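Local structure of Myo-inositol dehydrogenase (Corynebacterium glutamicum, 3EUW) at residues R84-G89 and E110-G115; D80-A85 and A92-P97; Q295-R298 and G302-P305; K96-D101 and V119-N124. The protein probably catalyses the NAD+-dependent oxidation of myo-inositol, as a tetrameric dehydrogenase of the Gfo/Idh/MocA family. One frame throughout, in Å; residues are numbered along the deposited sequence.

Contact 1 of 4, residues R84-G89 and E110-G115; sequences RAVERG and EKIGDG
Val86, whose side chain meets Gly115 across the contact, and that glycine each have a short main-chain bond: Gly89 N gives to Val86 O at 2.8 Å, and Gly115 N gives to Ile112 O at 2.8 Å. No hydrogen bond links 84-89 with 110-115, so the meeting itself is one of shape. Val86 CG1, anti to the backbone N (chi1 168°), lies 3.2 Å from Gly115 CA and equally near the carbonyl oxygen of that glycine. Its other methyl, Val86 CG2, also rests on Gly115 O at 3.5 Å, and the oxygen is straddled by the fork of the valine. CG1 further reaches Ile112 CB at 4.1 Å. Nearer the surface, the extended Glu87 chain slants across the aliphatic part of Lys111, OE2 lying 4.0 Å from CD. The charged ends remain apart, with Glu87 OE2 5.8 Å from Lys111 NZ, so any attraction between them is probably weak and screened by solvent. Lys111 and Ile112 also lean on Thr83, one turn earlier in helix 78-87. Gly89, with positive phi, closes that helix in a Schellman motif, beside the end of the next crossover helix, 102-112, of the Rossmann fold.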
loop_
_atom_site.group_PDB
_atom_site.type_symbol
_atom_site.label_atom_id
_atom_site.label_comp_id
_atom_site.label_asym_id
_atom_site.label_seq_id
_atom_site.Cartn_x
_atom_site.Cartn_y
_atom_site.Cartn_z
ATOM N N ARG A 84 -27.675 12.783 38.537
ATOM C CA ARG A 84 -27.655 12.007 39.773
ATOM C C ARG A 84 -26.239 11.684 40.239
ATOM O O ARG A 84 -25.909 11.833 41.418
ATOM C CB ARG A 84 -28.402 10.687 39.604
ATOM C CG ARG A 84 -29.870 10.802 39.243
ATOM C CD ARG A 84 -30.520 9.445 39.456
ATOM N NE ARG A 84 -31.905 9.368 39.004
ATOM C CZ ARG A 84 -32.747 8.412 39.382
ATOM N NH1 ARG A 84 -32.342 7.468 40.223
ATOM N NH2 ARG A 84 -33.987 8.394 38.912
ATOM N N ALA A 85 -25.410 11.224 39.310
ATOM C CA ALA A 85 -24.040 10.862 39.644
ATOM C C ALA A 85 -23.259 12.074 40.130
ATOM O O ALA A 85 -22.638 12.042 41.192
ATOM C CB ALA A 85 -23.356 10.244 38.434
ATOM N N VAL A 86 -23.295 13.143 39.351
ATOM C CA VAL A 86 -22.584 14.361 39.706
ATOM C C VAL A 86 -23.065 14.946 41.041
ATOM O O VAL A 86 -22.256 15.406 41.842
ATOM C CB VAL A 86 -22.720 15.418 38.579
ATOM C CG1 VAL A 86 -22.242 16.767 39.062
ATOM C CG2 VAL A 86 -21.901 14.993 37.376
ATOM N N GLU A 87 -24.373 14.918 41.284
ATOM C CA GLU A 87 -24.916 15.455 42.532
ATOM C C GLU A 87 -24.385 14.692 43.741
ATOM O O GLU A 87 -24.416 15.196 44.866
ATOM C CB GLU A 87 -26.445 15.417 42.524
ATOM C CG GLU A 87 -27.074 16.266 41.429
ATOM C CD GLU A 87 -28.578 16.419 41.584
ATOM O OE1 GLU A 87 -29.264 15.412 41.873
ATOM O OE2 GLU A 87 -29.074 17.554 41.404
ATOM N N ARG A 88 -23.912 13.472 43.510
ATOM C CA ARG A 88 -23.349 12.674 44.590
ATOM C C ARG A 88 -21.828 12.672 44.510
ATOM O O ARG A 88 -21.162 11.871 45.162
ATOM C CB ARG A 88 -23.883 11.239 44.552
ATOM C CG ARG A 88 -25.314 11.117 45.057
ATOM C CD ARG A 88 -25.622 9.695 45.486
ATOM N NE ARG A 88 -24.655 9.217 46.471
ATOM C CZ ARG A 88 -24.561 7.955 46.876
ATOM N NH1 ARG A 88 -25.379 7.037 46.384
ATOM N NH2 ARG A 88 -23.635 7.607 47.763
ATOM N N GLY A 89 -21.284 13.584 43.708
ATOM C CA GLY A 89 -19.843 13.683 43.560
ATOM C C GLY A 89 -19.215 12.469 42.904
ATOM O O GLY A 89 -18.020 12.221 43.049
ATOM N N GLU A 110 -26.882 23.912 34.063
ATOM C CA GLU A 110 -27.217 24.853 35.121
ATOM C C GLU A 110 -27.436 24.154 36.464
ATOM O O GLU A 110 -26.902 24.574 37.486
ATOM C CB GLU A 110 -28.469 25.643 34.733
ATOM C CG GLU A 110 -28.185 26.918 33.956
ATOM C CD GLU A 110 -29.334 27.327 33.048
ATOM O OE1 GLU A 110 -30.508 27.109 33.426
ATOM O OE2 GLU A 110 -29.061 27.877 31.956
ATOM N N LYS A 111 -28.212 23.078 36.460
ATOM C CA LYS A 111 -28.481 22.359 37.694
ATOM C C LYS A 111 -27.213 21.824 38.354
ATOM O O LYS A 111 -27.022 21.984 39.558
ATOM C CB LYS A 111 -29.457 21.206 37.438
ATOM C CG LYS A 111 -29.881 20.481 38.709
ATOM C CD LYS A 111 -30.969 19.442 38.456
ATOM C CE LYS A 111 -32.285 20.086 38.032
ATOM N NZ LYS A 111 -33.376 19.079 37.856
ATOM N N ILE A 112 -26.338 21.207 37.569
ATOM C CA ILE A 112 -25.110 20.636 38.110
ATOM C C ILE A 112 -24.003 21.657 38.369
ATOM O O ILE A 112 -23.129 21.435 39.207
ATOM C CB ILE A 112 -24.557 19.530 37.181
ATOM C CG1 ILE A 112 -24.092 20.136 35.860
ATOM C CG2 ILE A 112 -25.635 18.500 36.902
ATOM C CD1 ILE A 112 -23.466 19.131 34.929
ATOM N N GLY A 113 -24.036 22.771 37.647
ATOM C CA GLY A 113 -23.020 23.795 37.828
ATOM C C GLY A 113 -21.586 23.285 37.760
ATOM O O GLY A 113 -21.160 22.730 36.745
ATOM N N ASP A 114 -20.840 23.479 38.843
ATOM C CA ASP A 114 -19.445 23.051 38.915
ATOM C C ASP A 114 -19.288 21.530 38.883
ATOM O O ASP A 114 -18.188 21.015 38.667
ATOM C CB ASP A 114 -18.794 23.628 40.175
ATOM C CG ASP A 114 -18.625 25.141 40.102
ATOM O OD1 ASP A 114 -17.724 25.605 39.365
ATOM O OD2 ASP A 114 -19.398 25.865 40.771
ATOM N N GLY A 115 -20.388 20.816 39.097
ATOM C CA GLY A 115 -20.336 19.367 39.060
ATOM C C GLY A 115 -20.018 18.838 37.666
ATOM O O GLY A 115 -19.631 17.677 37.503
#

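Contact 2 of 4, residues D80-A85 and A92-P97; sequences DLITRA and ALCEKP
Ile82 CD1 reaches the thiol of Cys94, with 3.8 Å between CD1 and SG, and the same methyl lies 4.1 Å from Cys94 CB. The isoleucine extends from its helix with CG1 anti to the carbonyl carbon (chi1 -75°) and CD1 carried straight on, which brings the methyl over the strand. Cys94 answers with SG anti to its own backbone N (chi1 -173°), beside the carbonyl carbon. One helical turn along, the methyls of Ala85 and Ala92 meet at 4.2 Å, and these two small side chains allow the helix to lie close to the start of the strand. Around this first shell, Ile71 touches both Ile82 and Cys94, while Ile69 supports Ala85; both belong to the neighbouring strand 68-71. Strand 92-94 is held by backbone bonds from Leu93 to 68-71 and from Ala92 and Cys94 to Met120. Further out, Arg84 NE donates to Asp80 OD1 at 3.3 Å, nearly straight at 162°, and Asp58 takes NH1 of the same arginine. The salt bridges thus run along the helix and off it, whereas helix and strand of this beta-alpha-beta unit are joined by a buried interface of methyl groups and one thiol, with no hydrogen bond across it, that depends on close fit and exclusion of water.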
loop_
_atom_site.group_PDB
_atom_site.type_symbol
_atom_site.label_atom_id
_atom_site.label_comp_id
_atom_site.label_asym_id
_atom_site.label_seq_id
_atom_site.Cartn_x
_atom_site.Cartn_y
_atom_site.Cartn_z
ATOM N N ASP A 80 -30.358 12.493 33.002
ATOM C CA ASP A 80 -30.765 12.025 34.318
ATOM C C ASP A 80 -29.605 11.387 35.073
ATOM O O ASP A 80 -29.295 11.787 36.195
ATOM C CB ASP A 80 -31.914 11.021 34.191
ATOM C CG ASP A 80 -32.350 10.453 35.538
ATOM O OD1 ASP A 80 -32.669 11.247 36.449
ATOM O OD2 ASP A 80 -32.377 9.210 35.683
ATOM N N LEU A 81 -28.961 10.400 34.450
ATOM C CA LEU A 81 -27.843 9.704 35.081
ATOM C C LEU A 81 -26.648 10.628 35.361
ATOM O O LEU A 81 -26.005 10.522 36.409
ATOM C CB LEU A 81 -27.416 8.518 34.216
ATOM C CG LEU A 81 -28.469 7.404 34.164
ATOM C CD1 LEU A 81 -28.065 6.338 33.158
ATOM C CD2 LEU A 81 -28.623 6.792 35.547
ATOM N N ILE A 82 -26.358 11.532 34.435
ATOM C CA ILE A 82 -25.257 12.455 34.640
ATOM C C ILE A 82 -25.518 13.283 35.894
ATOM O O ILE A 82 -24.655 13.395 36.760
ATOM C CB ILE A 82 -25.091 13.407 33.432
ATOM C CG1 ILE A 82 -24.447 12.647 32.262
ATOM C CG2 ILE A 82 -24.264 14.634 33.834
ATOM C CD1 ILE A 82 -24.328 13.454 30.974
ATOM N N THR A 83 -26.720 13.848 35.981
ATOM C CA THR A 83 -27.116 14.681 37.106
ATOM C C THR A 83 -27.034 13.941 38.444
ATOM O O THR A 83 -26.392 14.414 39.377
ATOM C CB THR A 83 -28.558 15.218 36.912
ATOM O OG1 THR A 83 -28.630 15.991 35.705
ATOM C CG2 THR A 83 -28.961 16.092 38.084
ATOM N N ARG A 84 -27.675 12.783 38.537
ATOM C CA ARG A 84 -27.655 12.007 39.773
ATOM C C ARG A 84 -26.239 11.684 40.239
ATOM O O ARG A 84 -25.909 11.833 41.418
ATOM C CB ARG A 84 -28.402 10.687 39.604
ATOM C CG ARG A 84 -29.870 10.802 39.243
ATOM C CD ARG A 84 -30.520 9.445 39.456
ATOM N NE ARG A 84 -31.905 9.368 39.004
ATOM C CZ ARG A 84 -32.747 8.412 39.382
ATOM N NH1 ARG A 84 -32.342 7.468 40.223
ATOM N NH2 ARG A 84 -33.987 8.394 38.912
ATOM N N ALA A 85 -25.410 11.224 39.310
ATOM C CA ALA A 85 -24.040 10.862 39.644
ATOM C C ALA A 85 -23.259 12.074 40.130
ATOM O O ALA A 85 -22.638 12.042 41.192
ATOM C CB ALA A 85 -23.356 10.244 38.434
ATOM N N ALA A 92 -18.582 10.552 36.080
ATOM C CA ALA A 92 -19.346 9.781 35.113
ATOM C C ALA A 92 -18.825 9.887 33.686
ATOM O O ALA A 92 -18.636 10.988 33.162
ATOM C CB ALA A 92 -20.802 10.206 35.151
ATOM N N LEU A 93 -18.592 8.729 33.075
ATOM C CA LEU A 93 -18.142 8.639 31.693
ATOM C C LEU A 93 -19.431 8.348 30.934
ATOM O O LEU A 93 -20.038 7.287 31.111
ATOM C CB LEU A 93 -17.139 7.492 31.516
ATOM C CG LEU A 93 -16.911 7.037 30.066
ATOM C CD1 LEU A 93 -16.409 8.205 29.211
ATOM C CD2 LEU A 93 -15.934 5.875 30.053
ATOM N N CYS A 94 -19.851 9.292 30.101
ATOM C CA CYS A 94 -21.100 9.146 29.373
ATOM C C CYS A 94 -20.970 9.053 27.856
ATOM O O CYS A 94 -20.270 9.855 27.232
ATOM C CB CYS A 94 -22.025 10.318 29.732
ATOM S SG CYS A 94 -23.695 10.196 29.071
ATOM N N GLU A 95 -21.648 8.071 27.266
ATOM C CA GLU A 95 -21.635 7.922 25.813
ATOM C C GLU A 95 -22.319 9.149 25.262
ATOM O O GLU A 95 -23.247 9.672 25.874
ATOM C CB GLU A 95 -22.433 6.700 25.364
ATOM C CG GLU A 95 -21.728 5.377 25.533
ATOM C CD GLU A 95 -20.480 5.289 24.699
ATOM O OE1 GLU A 95 -20.554 5.641 23.504
ATOM O OE2 GLU A 95 -19.432 4.861 25.233
ATOM N N LYS A 96 -21.866 9.612 24.106
ATOM C CA LYS A 96 -22.462 10.782 23.477
ATOM C C LYS A 96 -23.917 10.470 23.087
ATOM O O LYS A 96 -24.267 9.320 22.858
ATOM C CB LYS A 96 -21.614 11.166 22.249
ATOM C CG LYS A 96 -22.334 11.258 20.910
ATOM C CD LYS A 96 -22.681 9.915 20.298
ATOM C CE LYS A 96 -23.295 10.128 18.924
ATOM N NZ LYS A 96 -24.137 9.011 18.435
ATOM N N PRO A 97 -24.802 11.480 23.095
ATOM C CA PRO A 97 -24.562 12.886 23.418
ATOM C C PRO A 97 -25.087 13.126 24.839
ATOM O O PRO A 97 -25.596 12.210 25.479
ATOM C CB PRO A 97 -25.403 13.608 22.390
ATOM C CG PRO A 97 -26.659 12.754 22.408
ATOM C CD PRO A 97 -26.141 11.312 22.497
#

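Contact 3 of 4, residues Q295-R298 and G302-P305; sequences QGIR and GFSP
Gly296, in the last turns of helix 283-299, and Phe303, in the extended chain that follows, bring their CA atoms within 5.9 Å of each other, after a turn through Gly302 at positive phi. A water spans the two backbones: it donates to Gly296 O at 3.0 Å and accepts from Gly302 N at 3.2 Å, giving the carbonyl and the amide a common partner. Phe303 reaches back with CG anti to the carbonyl carbon (chi1 -65°), and its CE1 comes down on the bare Gly296 CA at 3.4 Å. The ring meets the helix obliquely, CE1 standing 3.6 Å from Gly296 C as well. Beyond it, Phe303 CZ touches Ile297 CG1 at 4.1 Å, the aliphatic chain slanting past the end of the ring. Phe293, one turn earlier in the helix, meets the same ring with planes at about 35°, and Met120 and Pro91 add further apolar contacts. After Ser304 the chain enters Pro305 through a cis peptide, and Pro305 is backbone-bonded to Leu121. A water bridge and an aromatic ring thus hold the loop to the end of its own helix, and the linker between helices 283-299 and 307-326 is laid against the edge strand 119-121 of the Rossmann sheet.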
loop_
_atom_site.group_PDB
_atom_site.type_symbol
_atom_site.label_atom_id
_atom_site.label_comp_id
_atom_site.label_asym_id
_atom_site.label_seq_id
_atom_site.Cartn_x
_atom_site.Cartn_y
_atom_site.Cartn_z
ATOM N N GLN A 295 -7.783 7.245 35.393
ATOM C CA GLN A 295 -6.769 8.195 35.838
ATOM C C GLN A 295 -7.408 9.520 36.249
ATOM O O GLN A 295 -6.919 10.192 37.150
ATOM C CB GLN A 295 -5.731 8.422 34.734
ATOM C CG GLN A 295 -4.530 9.277 35.133
ATOM C CD GLN A 295 -3.754 8.707 36.317
ATOM O OE1 GLN A 295 -3.368 7.534 36.323
ATOM N NE2 GLN A 295 -3.517 9.540 37.324
ATOM N N GLY A 296 -8.497 9.892 35.584
ATOM C CA GLY A 296 -9.182 11.128 35.918
ATOM C C GLY A 296 -9.861 11.006 37.274
ATOM O O GLY A 296 -9.965 11.979 38.030
ATOM N N ILE A 297 -10.326 9.800 37.587
ATOM C CA ILE A 297 -10.968 9.554 38.863
ATOM C C ILE A 297 -9.917 9.646 39.965
ATOM O O ILE A 297 -10.179 10.196 41.033
ATOM C CB ILE A 297 -11.644 8.161 38.883
ATOM C CG1 ILE A 297 -12.834 8.164 37.912
ATOM C CG2 ILE A 297 -12.090 7.804 40.306
ATOM C CD1 ILE A 297 -13.347 6.790 37.559
ATOM N N ARG A 298 -8.723 9.123 39.694
ATOM C CA ARG A 298 -7.637 9.160 40.667
ATOM C C ARG A 298 -7.040 10.553 40.839
ATOM O O ARG A 298 -6.685 10.937 41.953
ATOM C CB ARG A 298 -6.518 8.191 40.271
ATOM C CG ARG A 298 -6.870 6.716 40.401
ATOM C CD ARG A 298 -5.616 5.871 40.276
ATOM N NE ARG A 298 -5.876 4.435 40.287
ATOM C CZ ARG A 298 -6.414 3.763 41.302
ATOM N NH1 ARG A 298 -6.766 4.390 42.418
ATOM N NH2 ARG A 298 -6.594 2.452 41.200
ATOM N N GLY A 302 -9.984 16.624 36.499
ATOM C CA GLY A 302 -10.877 16.850 35.373
ATOM C C GLY A 302 -10.770 15.808 34.273
ATOM O O GLY A 302 -9.907 14.933 34.306
ATOM N N PHE A 303 -11.641 15.909 33.278
ATOM C CA PHE A 303 -11.648 14.946 32.184
ATOM C C PHE A 303 -11.533 15.585 30.811
ATOM O O PHE A 303 -11.774 16.781 30.635
ATOM C CB PHE A 303 -12.938 14.122 32.216
ATOM C CG PHE A 303 -13.070 13.248 33.417
ATOM C CD1 PHE A 303 -12.250 12.139 33.581
ATOM C CD2 PHE A 303 -14.025 13.521 34.381
ATOM C CE1 PHE A 303 -12.383 11.311 34.689
ATOM C CE2 PHE A 303 -14.162 12.696 35.495
ATOM C CZ PHE A 303 -13.339 11.591 35.645
ATOM N N SER A 304 -11.179 14.757 29.839
ATOM C CA SER A 304 -11.067 15.188 28.456
ATOM C C SER A 304 -11.287 13.965 27.565
ATOM O O SER A 304 -10.578 12.975 27.683
ATOM C CB SER A 304 -9.682 15.776 28.182
ATOM O OG SER A 304 -9.593 16.181 26.829
ATOM N N PRO A 305 -12.298 14.006 26.694
ATOM C CA PRO A 305 -13.247 15.097 26.425
ATOM C C PRO A 305 -14.081 15.437 27.661
ATOM O O PRO A 305 -14.426 14.550 28.451
ATOM C CB PRO A 305 -14.125 14.526 25.312
ATOM C CG PRO A 305 -13.237 13.536 24.634
ATOM C CD PRO A 305 -12.570 12.867 25.802
HETATM O O HOH W 1 -11.711 14.425 37.967
#

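Contact 4 of 4, residues K96-D101 and V119-N124; sequences KPIDLD and VMLGFN
The Phe123 ring meets the root of the Lys96 side chain obliquely: CE1 stands 3.7 Å from Lys96 CB and 3.9 Å from Lys96 CG, the two side chains crossing at about a right angle. Asp180 and Ala313, from helices 169-185 and 307-326, also touch the phenylalanine. The lysine bends at CB-CG (chi2 -75°) and then runs extended away from the ring, taking NZ to the carbonyl oxygen of Asp173. A water also ties the backbones together, accepting from Lys96 N at 2.8 Å and donating to Gly122 O at 2.6 Å. Lys96 and the cis peptide before Pro97 belong to a Glu-Lys-Pro sequence familiar from Gfo/Idh/MocA dehydrogenases, placed where the chain leaves strand 92-94 of the Rossmann sheet. In 119-124, which carries the neighbouring strand, inverse gamma turns centred on Gly122 and Phe123 bend the chain. Deeper in, Ile98 CG1 packs on Leu121 CD1 at 4.0 Å, again nearly perpendicular, with Phe307 and Val311 touching the isoleucine from helix 307-326. Farther along, Asp99 OD2 accepts from Asp101 N at 2.9 Å (157° at the hydrogen) in an Asx turn, and Asp101 OD1 in turn caps the start of helix 102-112 at the amide of Glu103.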
loop_
_atom_site.group_PDB
_atom_site.type_symbol
_atom_site.label_atom_id
_atom_site.label_comp_id
_atom_site.label_asym_id
_atom_site.label_seq_id
_atom_site.Cartn_x
_atom_site.Cartn_y
_atom_site.Cartn_z
ATOM N N LYS A 96 -21.866 9.612 24.106
ATOM C CA LYS A 96 -22.462 10.782 23.477
ATOM C C LYS A 96 -23.917 10.470 23.087
ATOM O O LYS A 96 -24.267 9.320 22.858
ATOM C CB LYS A 96 -21.614 11.166 22.249
ATOM C CG LYS A 96 -22.334 11.258 20.910
ATOM C CD LYS A 96 -22.681 9.915 20.298
ATOM C CE LYS A 96 -23.295 10.128 18.924
ATOM N NZ LYS A 96 -24.137 9.011 18.435
ATOM N N PRO A 97 -24.802 11.480 23.095
ATOM C CA PRO A 97 -24.562 12.886 23.418
ATOM C C PRO A 97 -25.087 13.126 24.839
ATOM O O PRO A 97 -25.596 12.210 25.479
ATOM C CB PRO A 97 -25.403 13.608 22.390
ATOM C CG PRO A 97 -26.659 12.754 22.408
ATOM C CD PRO A 97 -26.141 11.312 22.497
ATOM N N ILE A 98 -24.961 14.352 25.335
ATOM C CA ILE A 98 -25.471 14.654 26.659
ATOM C C ILE A 98 -26.976 14.504 26.538
ATOM O O ILE A 98 -27.646 13.961 27.418
ATOM C CB ILE A 98 -25.118 16.092 27.088
ATOM C CG1 ILE A 98 -23.595 16.229 27.242
ATOM C CG2 ILE A 98 -25.820 16.430 28.386
ATOM C CD1 ILE A 98 -23.127 17.639 27.503
ATOM N N ASP A 99 -27.485 14.982 25.409
ATOM C CA ASP A 99 -28.902 14.919 25.070
ATOM C C ASP A 99 -29.004 15.414 23.628
ATOM O O ASP A 99 -28.079 16.048 23.123
ATOM C CB ASP A 99 -29.728 15.830 25.987
ATOM C CG ASP A 99 -31.217 15.504 25.945
ATOM O OD1 ASP A 99 -31.640 14.541 26.621
ATOM O OD2 ASP A 99 -31.964 16.203 25.231
ATOM N N LEU A 100 -30.114 15.122 22.963
ATOM C CA LEU A 100 -30.292 15.573 21.583
ATOM C C LEU A 100 -30.823 16.988 21.539
ATOM O O LEU A 100 -30.674 17.681 20.527
ATOM C CB LEU A 100 -31.264 14.660 20.836
ATOM C CG LEU A 100 -30.752 13.239 20.632
ATOM C CD1 LEU A 100 -31.850 12.383 20.033
ATOM C CD2 LEU A 100 -29.520 13.278 19.732
ATOM N N ASP A 101 -31.437 17.407 22.645
ATOM C CA ASP A 101 -32.030 18.735 22.772
ATOM C C ASP A 101 -31.071 19.697 23.453
ATOM O O ASP A 101 -30.838 19.602 24.660
ATOM C CB ASP A 101 -33.323 18.649 23.591
ATOM C CG ASP A 101 -34.125 19.939 23.559
ATOM O OD1 ASP A 101 -33.528 21.036 23.436
ATOM O OD2 ASP A 101 -35.364 19.852 23.673
ATOM N N VAL A 119 -17.707 15.111 34.638
ATOM C CA VAL A 119 -18.242 14.402 33.492
ATOM C C VAL A 119 -17.213 14.248 32.381
ATOM O O VAL A 119 -16.551 15.211 31.991
ATOM C CB VAL A 119 -19.477 15.124 32.907
ATOM C CG1 VAL A 119 -20.083 14.294 31.782
ATOM C CG2 VAL A 119 -20.507 15.352 33.992
HETATM N N MSE A 120 -17.052 13.020 31.904
HETATM C CA MSE A 120 -16.168 12.761 30.787
HETATM C C MSE A 120 -17.057 12.307 29.636
HETATM O O MSE A 120 -17.900 11.429 29.816
HETATM C CB MSE A 120 -15.177 11.649 31.106
HETATM C CG MSE A 120 -14.312 11.365 29.910
HETATM SE SE MSE A 120 -12.904 10.133 30.371
HETATM C CE MSE A 120 -11.927 10.051 28.644
ATOM N N LEU A 121 -16.894 12.902 28.461
ATOM C CA LEU A 121 -17.720 12.506 27.325
ATOM C C LEU A 121 -17.026 11.408 26.553
ATOM O O LEU A 121 -15.819 11.479 26.301
ATOM C CB LEU A 121 -18.037 13.692 26.420
ATOM C CG LEU A 121 -19.550 13.893 26.541
ATOM C CD1 LEU A 121 -19.854 14.841 27.696
ATOM C CD2 LEU A 121 -20.116 14.421 25.259
ATOM N N GLY A 122 -17.799 10.390 26.185
ATOM C CA GLY A 122 -17.232 9.241 25.499
ATOM C C GLY A 122 -16.960 9.323 24.014
ATOM O O GLY A 122 -17.415 8.454 23.267
ATOM N N PHE A 123 -16.239 10.355 23.574
ATOM C CA PHE A 123 -15.891 10.464 22.155
ATOM C C PHE A 123 -14.658 9.588 22.000
ATOM O O PHE A 123 -13.522 10.067 21.963
ATOM C CB PHE A 123 -15.585 11.910 21.775
ATOM C CG PHE A 123 -16.806 12.783 21.706
ATOM C CD1 PHE A 123 -17.829 12.502 20.806
ATOM C CD2 PHE A 123 -16.937 13.882 22.544
ATOM C CE1 PHE A 123 -18.972 13.315 20.746
ATOM C CE2 PHE A 123 -18.069 14.695 22.494
ATOM C CZ PHE A 123 -19.088 14.412 21.594
ATOM N N ASN A 124 -14.916 8.289 21.925
ATOM C CA ASN A 124 -13.885 7.274 21.840
ATOM C C ASN A 124 -12.885 7.391 20.708
ATOM O O ASN A 124 -11.758 6.900 20.829
ATOM C CB ASN A 124 -14.535 5.885 21.795
ATOM C CG ASN A 124 -15.431 5.701 20.583
ATOM O OD1 ASN A 124 -16.523 6.273 20.511
ATOM N ND2 ASN A 124 -14.966 4.915 19.617
HETATM O O HOH W 2 -19.989 8.126 22.748
#

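From the N-terminal side, helix 78-87 starts both of the first two contacts. Contact 2 closes the short loop back to strand 92-94; contact 1 closes the longer one, through that strand to the end of helix 102-112. Contact 4 opens at Lys96 and Pro97, which contact 2 also contains, and runs to 119-124, so it crosses contact 1; Val86 packs on Val119 where they meet. Probable backbone hydrogen bonds from Met120 to Ala92 and from Gly122 to Cys94 join contacts 2 and 4 in one sheet. Contact 3 comes much later, in series, closing a tight turn after helix 283-299 and joining contact 4 through a probable hydrogen bond from Leu121 N to Pro305 O.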